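Local coordinates for protein TssK (Serratia sp. FS14, PDB 5Y0E) that probably serves as a baseplate component of the bacterial type VI secretion system, a contractile apparatus that delivers effectors into neighbouring cells, at residues T164-L172 / L182-M190. Sequence-based numbering, arbitrary orientation.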
ATOM      1  N   THR A 164      26.442  13.682  10.993  1.00 45.93           N
ATOM      2  CA  THR A 164      25.501  12.914  10.204  1.00 42.92           C
ATOM      3  C   THR A 164      25.245  13.689   8.933  1.00 43.95           C
ATOM      4  O   THR A 164      25.501  14.887   8.855  1.00 44.86           O
ATOM      5  CB  THR A 164      24.176  12.641  10.923  1.00 43.36           C
ATOM      6  OG1 THR A 164      23.477  13.866  11.143  1.00 49.44           O
ATOM      7  CG2 THR A 164      24.395  11.926  12.222  1.00 41.68           C
ATOM      8  N   ALA A 165      24.749  12.993   7.925  1.00 43.13           N
ATOM      9  CA  ALA A 165      24.622  13.638   6.633  1.00 42.45           C
ATOM     10  C   ALA A 165      23.561  12.949   5.804  1.00 42.74           C
ATOM     11  O   ALA A 165      23.294  11.761   5.971  1.00 43.77           O
ATOM     12  CB  ALA A 165      25.952  13.627   5.881  1.00 42.33           C
ATOM     13  N   LEU A 166      22.990  13.708   4.885  1.00 40.73           N
ATOM     14  CA  LEU A 166      22.079  13.190   3.886  1.00 41.60           C
ATOM     15  C   LEU A 166      22.696  13.407   2.515  1.00 41.96           C
ATOM     16  O   LEU A 166      23.233  14.476   2.238  1.00 46.09           O
ATOM     17  CB  LEU A 166      20.714  13.888   3.956  1.00 40.97           C
ATOM     18  CG  LEU A 166      19.924  13.935   5.257  1.00 38.06           C
ATOM     19  CD1 LEU A 166      18.742  14.844   5.102  1.00 39.01           C
ATOM     20  CD2 LEU A 166      19.472  12.573   5.643  1.00 40.14           C
ATOM     21  N   GLY A 167      22.601  12.410   1.645  1.00 39.50           N
ATOM     22  CA  GLY A 167      23.187  12.542   0.327  1.00 37.42           C
ATOM     23  C   GLY A 167      22.367  13.456  -0.560  1.00 40.19           C
ATOM     24  O   GLY A 167      21.146  13.390  -0.584  1.00 43.75           O
ATOM     25  N   VAL A 168      23.052  14.302  -1.322  1.00 43.62           N
ATOM     26  CA  VAL A 168      22.402  15.291  -2.166  1.00 42.24           C
ATOM     27  C   VAL A 168      22.539  14.956  -3.646  1.00 43.79           C
ATOM     28  O   VAL A 168      21.576  15.091  -4.404  1.00 41.66           O
ATOM     29  CB  VAL A 168      22.955  16.704  -1.873  1.00 40.01           C
ATOM     30  CG1 VAL A 168      22.377  17.722  -2.838  1.00 38.42           C
ATOM     31  CG2 VAL A 168      22.697  17.093  -0.432  1.00 39.52           C
ATOM     32  N   THR A 169      23.726  14.538  -4.082  1.00 42.94           N
ATOM     33  CA  THR A 169      23.999  14.393  -5.501  1.00 41.53           C
ATOM     34  C   THR A 169      25.387  13.808  -5.691  1.00 46.29           C
ATOM     35  O   THR A 169      26.161  13.653  -4.747  1.00 47.82           O
ATOM     36  CB  THR A 169      23.884  15.729  -6.221  1.00 43.49           C
ATOM     37  OG1 THR A 169      23.789  15.499  -7.620  1.00 46.34           O
ATOM     38  CG2 THR A 169      25.071  16.592  -5.928  1.00 43.74           C
ATOM     39  N   ARG A 170      25.691  13.483  -6.939  1.00 51.53           N
ATOM     40  CA  ARG A 170      27.011  12.990  -7.308  1.00 55.00           C
ATOM     41  C   ARG A 170      27.543  13.788  -8.484  1.00 54.66           C
ATOM     42  O   ARG A 170      26.845  13.984  -9.485  1.00 49.40           O
ATOM     43  CB  ARG A 170      26.980  11.507  -7.652  1.00 54.38           C
ATOM     44  CG  ARG A 170      28.175  11.035  -8.454  1.00 59.99           C
ATOM     45  CD  ARG A 170      28.132   9.526  -8.689  1.00 62.19           C
ATOM     46  NE  ARG A 170      28.718   8.808  -7.577  1.00 66.30           N
ATOM     47  CZ  ARG A 170      29.833   8.097  -7.660  1.00 68.45           C
ATOM     48  NH1 ARG A 170      30.466   7.988  -8.819  1.00 71.57           N
ATOM     49  NH2 ARG A 170      30.304   7.481  -6.585  1.00 70.89           N
ATOM     50  N   VAL A 171      28.771  14.264  -8.355  1.00 60.41           N
ATOM     51  CA  VAL A 171      29.452  14.932  -9.455  1.00 60.18           C
ATOM     52  C   VAL A 171      30.120  13.875 -10.318  1.00 59.17           C
ATOM     53  O   VAL A 171      30.919  13.078  -9.828  1.00 62.54           O
ATOM     54  CB  VAL A 171      30.481  15.953  -8.954  1.00 58.49           C
ATOM     55  CG1 VAL A 171      31.053  16.691 -10.138  1.00 62.82           C
ATOM     56  CG2 VAL A 171      29.851  16.935  -7.995  1.00 53.82           C
ATOM     57  N   LEU A 172      29.780  13.856 -11.596  1.00 60.12           N
ATOM     58  CA  LEU A 172      30.403  12.919 -12.515  1.00 62.34           C
ATOM     59  C   LEU A 172      31.601  13.526 -13.222  1.00 66.76           C
ATOM     60  O   LEU A 172      32.635  12.870 -13.369  1.00 70.30           O
ATOM     61  CB  LEU A 172      29.398  12.452 -13.561  1.00 61.84           C
ATOM     62  CG  LEU A 172      28.294  11.532 -13.072  1.00 58.04           C
ATOM     63  CD1 LEU A 172      27.353  11.235 -14.214  1.00 55.64           C
ATOM     64  CD2 LEU A 172      28.879  10.266 -12.482  1.00 51.99           C
ATOM     65  N   LEU A 182      25.990  16.454 -13.287  1.00 56.96           N
ATOM     66  CA  LEU A 182      25.608  15.645 -12.145  1.00 54.50           C
ATOM     67  C   LEU A 182      24.992  14.333 -12.597  1.00 54.34           C
ATOM     68  O   LEU A 182      24.378  14.249 -13.659  1.00 54.87           O
ATOM     69  CB  LEU A 182      24.616  16.391 -11.261  1.00 52.16           C
ATOM     70  CG  LEU A 182      25.139  17.674 -10.644  1.00 50.24           C
ATOM     71  CD1 LEU A 182      24.010  18.385  -9.933  1.00 51.61           C
ATOM     72  CD2 LEU A 182      26.245  17.360  -9.703  1.00 50.42           C
ATOM     73  N   ASP A 183      25.157  13.314 -11.776  1.00 49.63           N
ATOM     74  CA  ASP A 183      24.494  12.041 -12.017  1.00 47.89           C
ATOM     75  C   ASP A 183      23.022  12.176 -11.650  1.00 50.01           C
ATOM     76  O   ASP A 183      22.622  11.931 -10.520  1.00 53.01           O
ATOM     77  CB  ASP A 183      25.161  10.934 -11.224  1.00 47.51           C
ATOM     78  CG  ASP A 183      24.501   9.613 -11.436  1.00 52.29           C
ATOM     79  OD1 ASP A 183      23.584   9.526 -12.276  1.00 51.44           O
ATOM     80  OD2 ASP A 183      24.891   8.653 -10.760  1.00 56.76           O
ATOM     81  N   THR A 184      22.200  12.533 -12.629  1.00 46.92           N
ATOM     82  CA  THR A 184      20.776  12.691 -12.395  1.00 46.79           C
ATOM     83  C   THR A 184      20.069  11.404 -12.002  1.00 51.60           C
ATOM     84  O   THR A 184      18.879  11.450 -11.697  1.00 50.79           O
ATOM     85  CB  THR A 184      20.095  13.250 -13.635  1.00 45.61           C
ATOM     86  OG1 THR A 184      20.438  12.432 -14.752  1.00 52.25           O
ATOM     87  CG2 THR A 184      20.535  14.657 -13.878  1.00 47.01           C
ATOM     88  N   ALA A 185      20.719  10.261 -12.016  1.00 49.99           N
ATOM     89  CA  ALA A 185      20.002   9.059 -11.642  1.00 49.44           C
ATOM     90  C   ALA A 185      19.995   8.826 -10.149  1.00 51.21           C
ATOM     91  O   ALA A 185      19.170   8.050  -9.669  1.00 51.12           O
ATOM     92  CB  ALA A 185      20.599   7.835 -12.335  1.00 49.64           C
ATOM     93  N   GLN A 186      20.892   9.460  -9.407  1.00 50.37           N
ATOM     94  CA  GLN A 186      20.963   9.222  -7.979  1.00 49.14           C
ATOM     95  C   GLN A 186      19.811   9.920  -7.275  1.00 49.38           C
ATOM     96  O   GLN A 186      19.420  11.030  -7.638  1.00 48.73           O
ATOM     97  CB  GLN A 186      22.299   9.682  -7.421  1.00 49.14           C
ATOM     98  CG  GLN A 186      23.463   8.874  -7.956  1.00 59.36           C
ATOM     99  CD  GLN A 186      23.131   7.397  -8.167  1.00 63.66           C
ATOM    100  OE1 GLN A 186      23.181   6.600  -7.233  1.00 66.32           O
ATOM    101  NE2 GLN A 186      22.810   7.027  -9.408  1.00 57.58           N
ATOM    102  N   ILE A 187      19.241   9.233  -6.296  1.00 44.79           N
ATOM    103  CA  ILE A 187      18.073   9.700  -5.573  1.00 43.02           C
ATOM    104  C   ILE A 187      18.474   9.921  -4.124  1.00 43.45           C
ATOM    105  O   ILE A 187      18.932   8.993  -3.464  1.00 42.79           O
ATOM    106  CB  ILE A 187      16.906   8.706  -5.657  1.00 43.27           C
ATOM    107  CG1 ILE A 187      16.471   8.543  -7.101  1.00 41.15           C
ATOM    108  CG2 ILE A 187      15.766   9.178  -4.803  1.00 43.37           C
ATOM    109  CD1 ILE A 187      15.697   7.301  -7.348  1.00 39.87           C
ATOM    110  N   PRO A 188      18.304  11.114  -3.587  1.00 40.32           N
ATOM    111  CA  PRO A 188      18.603  11.350  -2.177  1.00 39.31           C
ATOM    112  C   PRO A 188      17.678  10.547  -1.283  1.00 44.20           C
ATOM    113  O   PRO A 188      16.596  10.125  -1.709  1.00 44.99           O
ATOM    114  CB  PRO A 188      18.355  12.853  -2.014  1.00 36.64           C
ATOM    115  CG  PRO A 188      18.338  13.396  -3.380  1.00 39.24           C
ATOM    116  CD  PRO A 188      17.855  12.322  -4.281  1.00 38.79           C
ATOM    117  N   PRO A 189      18.069  10.292  -0.040  1.00 43.36           N
ATOM    118  CA  PRO A 189      17.108   9.748   0.923  1.00 39.89           C
ATOM    119  C   PRO A 189      15.939  10.705   1.054  1.00 40.25           C
ATOM    120  O   PRO A 189      16.111  11.875   1.370  1.00 42.59           O
ATOM    121  CB  PRO A 189      17.925   9.646   2.209  1.00 39.67           C
ATOM    122  CG  PRO A 189      19.024  10.620   2.032  1.00 38.76           C
ATOM    123  CD  PRO A 189      19.365  10.566   0.585  1.00 39.83           C
ATOM    124  N   MET A 190      14.753  10.210   0.751  1.00 39.12           N
ATOM    125  CA  MET A 190      13.579  11.040   0.559  1.00 40.52           C
ATOM    126  C   MET A 190      12.512  10.661   1.562  1.00 41.56           C
ATOM    127  O   MET A 190      12.280   9.481   1.812  1.00 40.86           O
ATOM    128  CB  MET A 190      13.014  10.891  -0.839  1.00 41.61           C
ATOM    129  CG  MET A 190      13.862  11.495  -1.927  1.00 41.33           C
ATOM    130  SD  MET A 190      14.303  13.180  -1.616  1.00 46.34           S
ATOM    131  CE  MET A 190      12.749  13.956  -1.924  1.00 36.07           C
TER
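With CG of L182 turned anti to its carbonyl carbon (chi1 -62°), the two methyls of this leucine reach T169 and V171, while D183 sets its CB between R170 and L172, and CG opposite the backbone N (chi1 180°) carries the carboxylate on past CD of R170. The side chains of L182 and T169 cross at about a right angle, CD1 of L182 lying 3.7 Å from OG1 of T169. CD2 of L182 also meets CG2 of V171 at 4.0 Å, on the face of the sheet that both residues share as a non-hydrogen-bonded antiparallel pair. Next to this pair the backbone N of D183 donates to O of R170 over 2.9 Å, nearly straight at the hydrogen (169°). The isobutyl group of L172 crosses D183 at a slant, CG of L172 to CB of D183 3.7 Å. CD of R170 stands 3.9 Å from OD2 of D183, and the guanidinium plane is almost perpendicular to the carboxylate. NE of R170 remains 5.0 Å from OD2 of D183, too far for a salt bridge, and makes a weak hydrogen bond to N97. D183 then opens a type I turn to Q186, and its OD1 takes the N-H of A185 from above the carboxylate plane, an Asx turn that holds the carboxylate. Beyond the turn the chain continues antiparallel to the strand without further bridges; CB of P188 sits 3.2 Å from O of G167, and the ring of P189 packs on L166. Strand 163-174 lies between strand 96-103, where V168 and T169 both face V98 in a classic beta bulge, and edge strand 180-182; the departing loop tucks P188 against F45 and L48 of strand 44-50 and I187 against helix 197-222.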